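Local coordinates for protein flavodoxin (Streptococcus pneumoniae serotype 4, PDB 5LJL) that binds FMN and probably serves as a low-potential electron donor to a number of redox enzymes, at residues A[88-93]-A[121-126]; A[57-63]-A[98-103]. All blocks are in the same frame, centred on the assembly; numbering follows the deposited sequence.

Contact 1: A[88-93]-A[121-126]; sequences VVGSGD and CVKVDL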
loop_
_atom_site.group_PDB
_atom_site.type_symbol
_atom_site.label_atom_id
_atom_site.label_comp_id
_atom_site.label_asym_id
_atom_site.label_seq_id
_atom_site.Cartn_x
_atom_site.Cartn_y
_atom_site.Cartn_z
ATOM N N VAL A 88 2.038 -3.371 -2.093
ATOM C CA VAL A 88 1.517 -2.116 -2.661
ATOM C C VAL A 88 0.228 -2.384 -3.424
ATOM O O VAL A 88 0.116 -3.364 -4.193
ATOM C CB VAL A 88 2.515 -1.373 -3.597
ATOM C CG1 VAL A 88 2.072 0.040 -3.923
ATOM C CG2 VAL A 88 3.870 -1.310 -2.945
ATOM N N VAL A 89 -0.775 -1.560 -3.157
ATOM C CA VAL A 89 -2.040 -1.627 -3.887
ATOM C C VAL A 89 -2.493 -0.249 -4.369
ATOM O O VAL A 89 -2.003 0.766 -3.855
ATOM C CB VAL A 89 -3.155 -2.263 -2.977
ATOM C CG1 VAL A 89 -2.745 -3.640 -2.508
ATOM C CG2 VAL A 89 -3.576 -1.290 -1.834
ATOM N N GLY A 90 -3.540 -0.159 -5.216
ATOM C CA GLY A 90 -4.035 1.150 -5.545
ATOM C C GLY A 90 -5.162 1.099 -6.513
ATOM O O GLY A 90 -5.407 0.065 -7.081
ATOM N N SER A 91 -5.851 2.221 -6.628
ATOM C CA SER A 91 -6.840 2.396 -7.694
ATOM C C SER A 91 -6.346 3.320 -8.753
ATOM O O SER A 91 -5.563 4.251 -8.470
ATOM C CB SER A 91 -8.154 2.958 -7.124
ATOM O OG SER A 91 -9.168 3.168 -8.137
ATOM N N GLY A 92 -6.814 3.082 -9.985
ATOM C CA GLY A 92 -6.456 3.973 -11.071
ATOM C C GLY A 92 -7.477 3.910 -12.211
ATOM O O GLY A 92 -8.536 3.329 -12.105
ATOM N N ASP A 93 -7.104 4.601 -13.257
ATOM C CA ASP A 93 -7.923 4.637 -14.493
ATOM C C ASP A 93 -7.032 4.783 -15.650
ATOM O O ASP A 93 -5.816 4.961 -15.492
ATOM C CB ASP A 93 -8.955 5.736 -14.383
ATOM C CG ASP A 93 -8.361 7.104 -14.319
ATOM O OD1 ASP A 93 -8.677 7.817 -13.287
ATOM O OD2 ASP A 93 -7.552 7.489 -15.175
ATOM N N CYS A 121 1.539 -6.989 -6.461
ATOM C CA CYS A 121 0.770 -5.747 -6.215
ATOM C C CYS A 121 -0.634 -5.917 -6.814
ATOM O O CYS A 121 -0.801 -6.639 -7.786
ATOM C CB CYS A 121 1.522 -4.533 -6.814
ATOM S SG CYS A 121 1.563 -4.564 -8.601
ATOM N N VAL A 122 -1.612 -5.233 -6.225
ATOM C CA VAL A 122 -3.012 -5.307 -6.670
ATOM C C VAL A 122 -3.397 -3.939 -7.205
ATOM O O VAL A 122 -3.461 -2.998 -6.419
ATOM C CB VAL A 122 -3.950 -5.745 -5.511
ATOM C CG1 VAL A 122 -5.394 -5.896 -6.044
ATOM C CG2 VAL A 122 -3.451 -7.084 -4.889
ATOM N N LYS A 123 -3.800 -3.888 -8.467
ATOM C CA LYS A 123 -4.232 -2.652 -9.156
ATOM C C LYS A 123 -5.728 -2.812 -9.504
ATOM O O LYS A 123 -6.137 -3.884 -9.985
ATOM C CB LYS A 123 -3.439 -2.435 -10.430
ATOM C CG LYS A 123 -1.966 -2.197 -10.172
ATOM C CD LYS A 123 -1.231 -2.343 -11.483
ATOM C CE LYS A 123 0.205 -1.856 -11.321
ATOM N NZ LYS A 123 1.069 -2.276 -12.467
ATOM N N VAL A 124 -6.525 -1.824 -9.088
ATOM C CA VAL A 124 -7.990 -1.852 -9.186
ATOM C C VAL A 124 -8.401 -0.692 -10.108
ATOM O O VAL A 124 -7.951 0.440 -9.972
ATOM C CB VAL A 124 -8.631 -1.657 -7.820
ATOM C CG1 VAL A 124 -10.157 -1.495 -7.898
ATOM C CG2 VAL A 124 -8.189 -2.784 -6.837
ATOM N N ASP A 125 -9.280 -0.981 -11.050
ATOM C CA ASP A 125 -9.813 0.090 -11.938
ATOM C C ASP A 125 -10.923 0.815 -11.199
ATOM O O ASP A 125 -11.966 0.210 -10.906
ATOM C CB ASP A 125 -10.353 -0.560 -13.225
ATOM C CG ASP A 125 -10.378 0.442 -14.430
ATOM O OD1 ASP A 125 -10.466 -0.026 -15.559
ATOM O OD2 ASP A 125 -10.242 1.649 -14.262
ATOM N N LEU A 126 -10.695 2.085 -10.826
ATOM C CA LEU A 126 -11.733 2.851 -10.136
ATOM C C LEU A 126 -12.263 2.139 -8.893
ATOM O O LEU A 126 -11.420 1.764 -7.979
ATOM C CB LEU A 126 -12.836 3.296 -11.139
ATOM C CG LEU A 126 -12.352 4.262 -12.192
ATOM C CD1 LEU A 126 -13.447 4.601 -13.226
ATOM C CD2 LEU A 126 -11.764 5.491 -11.605
#
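Side chains alternate across two neighbouring parallel strands of the flavodoxin sheet, 88-92 and 122-125, the two strands of a beta-alpha-beta unit joined through helix 101-113. V89, S91, V122 and V124 point to one face, where V89 (chi1 m) sets CG1 3.9 Å from CB of V122 (chi1 t); helices 15-29 and 130-146 cover this face, and its beta-branched valines suit a buried extended backbone, with S91 as the small polar member. K123 and D125 take the opposite face, K123 with chi1 m and chi2 to chi4 all t, a straight chain whose NZ forms a salt bridge with D104. G90 and G92 add no side chain there. The ladder runs from V122 N to V88 O (3.3 Å) up to L126 N to G92 O (2.8 Å). At this closing end S91, chi1 t, adds a side-chain link, donating from OG to L126 O at 2.7 Å. D125 OD2 and G92 O, 3.2 Å apart, are two acceptors and do not bond. The chemistry thus implies apolar cohesion on the V89/V122 face, with backbone hydrogen bonds supplying the strand-to-strand link.

Contact 2: A[57-63]-A[98-103]; sequences TYTYGDG and EFCKAV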
loop_
_atom_site.group_PDB
_atom_site.type_symbol
_atom_site.label_atom_id
_atom_site.label_comp_id
_atom_site.label_asym_id
_atom_site.label_seq_id
_atom_site.Cartn_x
_atom_site.Cartn_y
_atom_site.Cartn_z
ATOM N N THR A 57 -2.103 3.642 -2.965
ATOM C CA THR A 57 -2.053 4.959 -3.621
ATOM C C THR A 57 -2.824 5.037 -4.922
ATOM O O THR A 57 -2.819 4.108 -5.700
ATOM C CB THR A 57 -0.567 5.387 -3.814
ATOM O OG1 THR A 57 -0.509 6.769 -4.235
ATOM C CG2 THR A 57 0.184 4.469 -4.771
ATOM N N TYR A 58 -3.423 6.191 -5.180
ATOM C CA TYR A 58 -3.931 6.556 -6.516
ATOM C C TYR A 58 -2.702 7.153 -7.298
ATOM O O TYR A 58 -1.616 7.296 -6.758
ATOM C CB TYR A 58 -5.105 7.534 -6.438
ATOM C CG TYR A 58 -4.803 8.951 -5.942
ATOM C CD1 TYR A 58 -4.745 9.217 -4.615
ATOM C CD2 TYR A 58 -4.595 10.009 -6.825
ATOM C CE1 TYR A 58 -4.577 10.534 -4.144
ATOM C CE2 TYR A 58 -4.337 11.310 -6.388
ATOM C CZ TYR A 58 -4.325 11.588 -5.050
ATOM O OH TYR A 58 -4.089 12.867 -4.581
ATOM N N THR A 59 -2.920 7.435 -8.564
ATOM C CA THR A 59 -1.914 8.011 -9.450
ATOM C C THR A 59 -2.500 9.345 -9.995
ATOM O O THR A 59 -3.665 9.406 -10.355
ATOM C CB THR A 59 -1.664 7.058 -10.613
ATOM O OG1 THR A 59 -1.214 5.788 -10.122
ATOM C CG2 THR A 59 -0.719 7.597 -11.606
ATOM N N TYR A 60 -1.673 10.386 -10.069
ATOM C CA TYR A 60 -2.149 11.720 -10.361
ATOM C C TYR A 60 -1.651 12.147 -11.748
ATOM O O TYR A 60 -0.465 12.068 -12.021
ATOM C CB TYR A 60 -1.669 12.648 -9.248
ATOM C CG TYR A 60 -2.215 14.067 -9.233
ATOM C CD1 TYR A 60 -3.495 14.377 -9.699
ATOM C CD2 TYR A 60 -1.434 15.121 -8.705
ATOM C CE1 TYR A 60 -3.979 15.704 -9.674
ATOM C CE2 TYR A 60 -1.918 16.442 -8.646
ATOM C CZ TYR A 60 -3.181 16.730 -9.137
ATOM O OH TYR A 60 -3.639 18.030 -9.062
ATOM N N GLY A 61 -2.592 12.498 -12.632
ATOM C CA GLY A 61 -2.282 12.898 -14.004
ATOM C C GLY A 61 -1.431 11.885 -14.730
ATOM O O GLY A 61 -1.611 10.628 -14.619
ATOM N N ASP A 62 -0.415 12.413 -15.387
ATOM C CA ASP A 62 0.426 11.625 -16.242
ATOM C C ASP A 62 1.427 10.837 -15.370
ATOM O O ASP A 62 2.647 11.112 -15.401
ATOM C CB ASP A 62 1.159 12.536 -17.266
ATOM C CG ASP A 62 1.743 11.749 -18.447
ATOM O OD1 ASP A 62 2.124 12.374 -19.484
ATOM O OD2 ASP A 62 1.774 10.489 -18.364
ATOM N N GLY A 63 0.902 9.860 -14.610
ATOM C CA GLY A 63 1.732 8.915 -13.891
ATOM C C GLY A 63 2.551 9.454 -12.742
ATOM O O GLY A 63 3.581 8.873 -12.430
ATOM N N GLU A 98 -1.535 5.980 -17.840
ATOM C CA GLU A 98 -0.542 5.652 -16.824
ATOM C C GLU A 98 -1.238 4.961 -15.611
ATOM O O GLU A 98 -1.043 5.343 -14.452
ATOM C CB GLU A 98 0.205 6.915 -16.350
ATOM C CG GLU A 98 1.074 7.644 -17.419
ATOM C CD GLU A 98 2.196 6.790 -18.014
ATOM O OE1 GLU A 98 2.655 7.102 -19.138
ATOM O OE2 GLU A 98 2.633 5.802 -17.387
ATOM N N PHE A 99 -2.084 3.979 -15.930
ATOM C CA PHE A 99 -2.902 3.221 -14.986
ATOM C C PHE A 99 -2.089 2.701 -13.831
ATOM O O PHE A 99 -1.216 1.854 -13.982
ATOM C CB PHE A 99 -3.562 2.015 -15.692
ATOM C CG PHE A 99 -4.461 1.201 -14.834
ATOM C CD1 PHE A 99 -5.751 1.599 -14.629
ATOM C CD2 PHE A 99 -4.020 0.018 -14.242
ATOM C CE1 PHE A 99 -6.604 0.812 -13.867
ATOM C CE2 PHE A 99 -4.841 -0.764 -13.494
ATOM C CZ PHE A 99 -6.129 -0.349 -13.270
ATOM N N CYS A 100 -2.420 3.218 -12.664
ATOM C CA CYS A 100 -1.737 2.785 -11.452
ATOM C C CYS A 100 -0.217 2.880 -11.517
ATOM O O CYS A 100 0.476 2.146 -10.772
ATOM C CB CYS A 100 -2.250 1.401 -11.003
ATOM S SG CYS A 100 -3.940 1.343 -10.430
ATOM N N LYS A 101 0.357 3.813 -12.276
ATOM C CA LYS A 101 1.811 3.903 -12.332
ATOM C C LYS A 101 2.374 4.244 -10.934
ATOM O O LYS A 101 3.472 3.807 -10.649
ATOM C CB LYS A 101 2.291 4.869 -13.385
ATOM C CG LYS A 101 3.789 5.097 -13.345
ATOM C CD LYS A 101 4.243 5.629 -14.649
ATOM C CE LYS A 101 5.717 5.974 -14.571
ATOM N NZ LYS A 101 6.278 6.003 -15.949
ATOM N N ALA A 102 1.654 4.979 -10.084
ATOM C CA ALA A 102 2.177 5.249 -8.736
ATOM C C ALA A 102 2.383 3.926 -7.917
ATOM O O ALA A 102 3.273 3.882 -7.041
ATOM C CB ALA A 102 1.326 6.273 -7.940
ATOM N N VAL A 103 1.566 2.900 -8.180
ATOM C CA VAL A 103 1.707 1.569 -7.519
ATOM C C VAL A 103 3.081 0.973 -7.909
ATOM O O VAL A 103 3.880 0.552 -7.023
ATOM C CB VAL A 103 0.510 0.596 -7.845
ATOM C CG1 VAL A 103 0.812 -0.822 -7.357
ATOM C CG2 VAL A 103 -0.835 1.141 -7.367
#
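In this flavodoxin-like alpha/beta fold, the loop that follows strand 52-56 packs against the N-terminal end of helix 101-113. T57 comes first: its CB points toward the helix, and its methyl CG2 lies 3.8 Å from CB of A102, while its OG1 donates to the O of the next residue, Y58, at 2.8 Å. Threonine therefore serves both an apolar contact and a local polar one. Y58 points its CB away, with OH hydrogen-bonded to E68, yet its carbonyl O sits 3.3 Å from A102 CB, a close approach suited to a small alanine. After T59, whose CB also points toward the helix, the chain turns through G61, at positive phi, and D62, the centre of an inverse gamma turn. D62 OD2 comes within 3.6 Å of E98 OE1, a like-charge approach, while K101 NZ forms a long salt bridge to E98 OE2 at 3.9 Å. G63, also at positive phi, lies over E98 and K101, where a CB would be crowded by their side chains. Across the gap, E98 to K101 form a type II turn leading through the N-cap C100 into the helix, whose first-turn amide is met by threonine: A102 N donates to T59 OG1 at 3.0 Å.

How the contacts relate
The two contacts, with centres about 9 Å apart, lie toward the C-terminal ends of the parallel strands, where flavodoxins bind FMN. Strand 85-92 of contact 1 leads through a loop into helix 101-113 of contact 2, which returns to strand 116-125, so the beta-alpha-beta unit ties them together. They also meet directly: V89 O and T57 N lie 3.0 Å apart, a probable hydrogen bond, and C100 SG packs 3.4 Å from G92 N. A bound phosphate ion lies about 4 Å from the side chain of S91 in contact 1, and a phosphate lies about 3 Å from that of Y58 in contact 2; though probably from the crystallisation liquor, such ions may mark the pocket region.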